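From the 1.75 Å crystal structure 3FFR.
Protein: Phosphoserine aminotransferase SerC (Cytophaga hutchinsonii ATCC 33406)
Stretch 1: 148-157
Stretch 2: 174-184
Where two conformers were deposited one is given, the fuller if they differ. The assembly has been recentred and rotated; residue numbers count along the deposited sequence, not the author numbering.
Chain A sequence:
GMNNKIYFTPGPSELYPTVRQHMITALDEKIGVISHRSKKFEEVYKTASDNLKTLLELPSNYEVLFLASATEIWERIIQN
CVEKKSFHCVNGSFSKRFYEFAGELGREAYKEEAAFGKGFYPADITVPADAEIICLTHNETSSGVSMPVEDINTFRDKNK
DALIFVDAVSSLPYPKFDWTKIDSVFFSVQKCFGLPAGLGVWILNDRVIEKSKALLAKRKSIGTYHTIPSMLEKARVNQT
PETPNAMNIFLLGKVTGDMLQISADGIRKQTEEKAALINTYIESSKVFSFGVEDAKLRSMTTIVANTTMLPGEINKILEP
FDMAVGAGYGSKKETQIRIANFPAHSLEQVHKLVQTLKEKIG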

# COMPACT_ATOMS: atom_id res chain seq x y z
N PRO A 148 13.98 14.46 21.43
CA PRO A 148 14.72 13.33 22.00
C PRO A 148 13.89 12.49 22.98
O PRO A 148 12.94 12.98 23.56
CB PRO A 148 15.86 14.00 22.72
CG PRO A 148 16.11 15.22 21.95
CD PRO A 148 14.73 15.72 21.60
N VAL A 149 14.29 11.24 23.13
CA VAL A 149 13.55 10.29 23.97
C VAL A 149 13.35 10.81 25.38
O VAL A 149 12.28 10.64 25.96
CB VAL A 149 14.20 8.88 23.92
CG1 VAL A 149 13.59 7.94 24.98
CG2 VAL A 149 14.01 8.27 22.50
N GLU A 150 14.35 11.51 25.92
CA GLU A 150 14.24 12.01 27.29
C GLU A 150 13.10 13.02 27.38
O GLU A 150 12.41 13.11 28.40
CB GLU A 150 15.56 12.62 27.81
CG GLU A 150 16.07 13.82 27.05
CD GLU A 150 17.38 14.36 27.63
OE1 GLU A 150 17.77 13.89 28.73
OE2 GLU A 150 18.00 15.24 26.99
N ASP A 151 12.87 13.75 26.29
CA ASP A 151 11.78 14.74 26.26
C ASP A 151 10.44 14.02 26.04
O ASP A 151 9.41 14.33 26.66
CB ASP A 151 12.01 15.81 25.19
CG ASP A 151 13.16 16.79 25.55
OD1 ASP A 151 13.61 16.86 26.72
OD2 ASP A 151 13.56 17.51 24.63
N ILE A 152 10.46 13.02 25.16
CA ILE A 152 9.25 12.21 24.91
C ILE A 152 8.74 11.61 26.22
O ILE A 152 7.53 11.54 26.50
CB ILE A 152 9.56 11.07 23.89
CG1 ILE A 152 9.73 11.75 22.51
CG2 ILE A 152 8.43 9.98 23.86
CD1 ILE A 152 9.96 10.91 21.34
N ASN A 153 9.70 11.18 27.03
CA ASN A 153 9.40 10.47 28.27
C ASN A 153 8.70 11.32 29.32
O ASN A 153 8.20 10.79 30.31
CB ASN A 153 10.68 9.88 28.90
CG ASN A 153 11.18 8.65 28.16
OD1 ASN A 153 10.47 8.09 27.32
ND2 ASN A 153 12.40 8.22 28.48
N THR A 154 8.67 12.63 29.09
CA THR A 154 8.06 13.54 30.06
C THR A 154 6.56 13.61 29.91
O THR A 154 5.86 14.13 30.78
CB THR A 154 8.57 14.98 29.95
OG1 THR A 154 8.20 15.56 28.70
CG2 THR A 154 10.08 15.04 30.16
N PHE A 155 6.04 13.07 28.82
CA PHE A 155 4.58 13.18 28.55
C PHE A 155 3.68 12.24 29.31
O PHE A 155 2.54 12.58 29.62
CB PHE A 155 4.30 13.12 27.05
CG PHE A 155 4.61 14.43 26.34
CD1 PHE A 155 5.90 14.72 25.93
CD2 PHE A 155 3.62 15.38 26.15
CE1 PHE A 155 6.19 15.92 25.32
CE2 PHE A 155 3.92 16.59 25.54
CZ PHE A 155 5.21 16.86 25.13
N ARG A 156 4.20 11.08 29.68
CA ARG A 156 3.38 10.08 30.34
C ARG A 156 2.69 10.61 31.57
O ARG A 156 1.51 10.35 31.80
CB ARG A 156 4.13 8.82 30.76
CG ARG A 156 3.24 8.07 31.75
CD ARG A 156 1.80 8.19 31.23
NE ARG A 156 1.71 7.39 30.02
CZ ARG A 156 0.88 7.56 28.99
NH1 ARG A 156 0.01 8.55 28.89
NH2 ARG A 156 1.00 6.71 28.01
N ASP A 157 3.41 11.36 32.37
CA ASP A 157 2.82 11.85 33.62
C ASP A 157 1.92 13.06 33.48
O ASP A 157 1.19 13.40 34.40
CB ASP A 157 3.90 12.11 34.67
CG ASP A 157 4.42 10.83 35.29
OD1 ASP A 157 3.86 9.72 35.04
OD2 ASP A 157 5.39 10.93 36.06
N TYR A 174 17.04 4.76 14.99
CA TYR A 174 17.95 5.61 15.79
C TYR A 174 17.49 5.81 17.26
O TYR A 174 18.21 5.47 18.20
CB TYR A 174 18.28 6.92 15.10
CG TYR A 174 19.25 7.68 15.95
CD1 TYR A 174 20.57 7.24 16.08
CD2 TYR A 174 18.84 8.80 16.68
CE1 TYR A 174 21.47 7.93 16.93
CE2 TYR A 174 19.72 9.48 17.51
CZ TYR A 174 21.03 9.05 17.64
OH TYR A 174 21.88 9.77 18.49
N PRO A 175 16.31 6.42 17.47
CA PRO A 175 15.88 6.52 18.87
C PRO A 175 15.70 5.18 19.53
O PRO A 175 15.24 4.23 18.92
CB PRO A 175 14.52 7.21 18.77
CG PRO A 175 14.03 6.88 17.37
CD PRO A 175 15.28 6.94 16.55
N LYS A 176 16.05 5.16 20.81
CA LYS A 176 15.88 3.98 21.63
C LYS A 176 14.80 4.28 22.66
O LYS A 176 15.05 4.87 23.72
CB LYS A 176 17.17 3.53 22.30
CG LYS A 176 16.98 2.18 23.00
CD LYS A 176 18.24 1.59 23.61
CE LYS A 176 17.95 0.19 24.15
NZ LYS A 176 16.90 0.22 25.19
N PHE A 177 13.59 3.89 22.33
CA PHE A 177 12.45 4.19 23.19
C PHE A 177 12.39 3.39 24.46
O PHE A 177 12.87 2.26 24.54
CB PHE A 177 11.11 4.07 22.43
CG PHE A 177 10.97 5.07 21.30
CD1 PHE A 177 10.69 6.42 21.58
CD2 PHE A 177 11.20 4.70 20.00
CE1 PHE A 177 10.63 7.35 20.59
CE2 PHE A 177 11.12 5.64 18.98
CZ PHE A 177 10.84 6.97 19.28
N ASP A 178 11.82 4.04 25.46
CA ASP A 178 11.41 3.38 26.68
C ASP A 178 9.95 3.05 26.42
O ASP A 178 9.08 3.93 26.43
CB ASP A 178 11.53 4.29 27.89
CG ASP A 178 11.04 3.63 29.16
OD1 ASP A 178 10.25 2.68 29.13
OD2 ASP A 178 11.45 4.13 30.23
N TRP A 179 9.69 1.77 26.16
CA TRP A 179 8.37 1.32 25.72
C TRP A 179 7.34 1.41 26.81
O TRP A 179 6.16 1.26 26.56
CB TRP A 179 8.45 -0.10 25.16
CG TRP A 179 9.41 -0.19 24.00
CD1 TRP A 179 10.64 -0.81 24.00
CD2 TRP A 179 9.27 0.40 22.71
NE1 TRP A 179 11.24 -0.65 22.79
CE2 TRP A 179 10.42 0.08 21.97
CE3 TRP A 179 8.26 1.15 22.10
CZ2 TRP A 179 10.61 0.50 20.67
CZ3 TRP A 179 8.44 1.54 20.79
CH2 TRP A 179 9.61 1.22 20.09
N THR A 180 7.78 1.66 28.04
CA THR A 180 6.82 1.77 29.13
C THR A 180 6.28 3.18 29.27
O THR A 180 5.25 3.38 29.92
CB THR A 180 7.43 1.38 30.50
OG1 THR A 180 8.31 2.40 30.96
CG2 THR A 180 8.14 0.01 30.43
N LYS A 181 6.95 4.13 28.62
CA LYS A 181 6.55 5.54 28.73
C LYS A 181 5.74 6.08 27.57
O LYS A 181 5.25 7.20 27.61
CB LYS A 181 7.77 6.40 29.02
CG LYS A 181 8.37 6.07 30.36
CD LYS A 181 9.54 6.95 30.69
CE LYS A 181 10.21 6.44 31.96
NZ LYS A 181 9.21 6.23 33.06
N ILE A 182 5.57 5.25 26.55
CA ILE A 182 4.75 5.57 25.40
C ILE A 182 3.85 4.36 25.14
O ILE A 182 3.90 3.37 25.87
CB ILE A 182 5.56 5.95 24.16
CG1 ILE A 182 6.42 4.77 23.68
CG2 ILE A 182 6.39 7.25 24.40
CD1 ILE A 182 7.14 5.01 22.36
N ASP A 183 3.01 4.46 24.12
CA ASP A 183 2.10 3.37 23.80
C ASP A 183 2.21 2.85 22.37
O ASP A 183 1.75 1.75 22.06
CB ASP A 183 0.66 3.83 24.07
CG ASP A 183 0.46 4.23 25.55
OD1 ASP A 183 0.39 3.29 26.41
OD2 ASP A 183 0.32 5.46 25.82
N SER A 184 2.87 3.62 21.53
CA SER A 184 2.94 3.26 20.11
C SER A 184 3.93 4.12 19.37
O SER A 184 4.20 5.28 19.73
CB SER A 184 1.53 3.44 19.48
OG SER A 184 1.46 3.27 18.07
O HOH W 1 6.03 9.81 27.99
O HOH W 2 10.15 6.37 25.19

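When a helical segment packs against a loop, apolar side chains can fill the space between them, but polar atoms still need partners. Between these two stretches of SerC, two waters and one salt bridge supply them, while other backbone groups bond within their own stretch. From the first stretch Val149, Ile152, Asn153 and Arg156 reach across, a spacing of three or four residues that gathers them on one side of the helical path. Val149 and Ile152 point toward the loop. Val149 CG2 lies 3.9 Å from Pro175 CB and equally far from Phe177 CD1, while Ile152 CD1 meets the edge of the Phe177 ring, 3.7 Å from CE1. Ile152 CG2 packs 3.5 Å from Ile182 CG2, so one branched side chain touches two apolar neighbours. None of these groups needs a polar partner, which suits them to the buried part of the contact.

The polar atoms are served mainly through shared waters. Water 1 bridges Ile152 O and Arg156 N, four residues apart, and also reaches the loop: it donates to Ile152 O (2.7 Å) and to Lys181 O (2.8 Å) and accepts a weak bond from Arg156 N (2.8 Å). One water thus serves a carbonyl and an amide of the first stretch and a carbonyl of the second. Water 2 donates to Asn153 OD1 (2.8 Å) and accepts from Asp178 N (2.9 Å), joining a side chain to the loop backbone. Asn153 CG also rests 3.5 Å from Lys181 CD, in the aliphatic part of the lysine.

The direct polar link is a salt bridge, Arg156 NH2 to Asp183 OD2 at 2.6 Å; both atoms also have hydrogen-bond partners elsewhere in the structure. The carboxylate oxygen lies at the guanidinium edge, yet the N-H...acceptor angle of 123° makes the hydrogen bond weak; charge complements it. Asp178 OD1 serves its own turn, accepting from Thr180 N (2.9 Å) and Thr180 OG1 (2.7 Å).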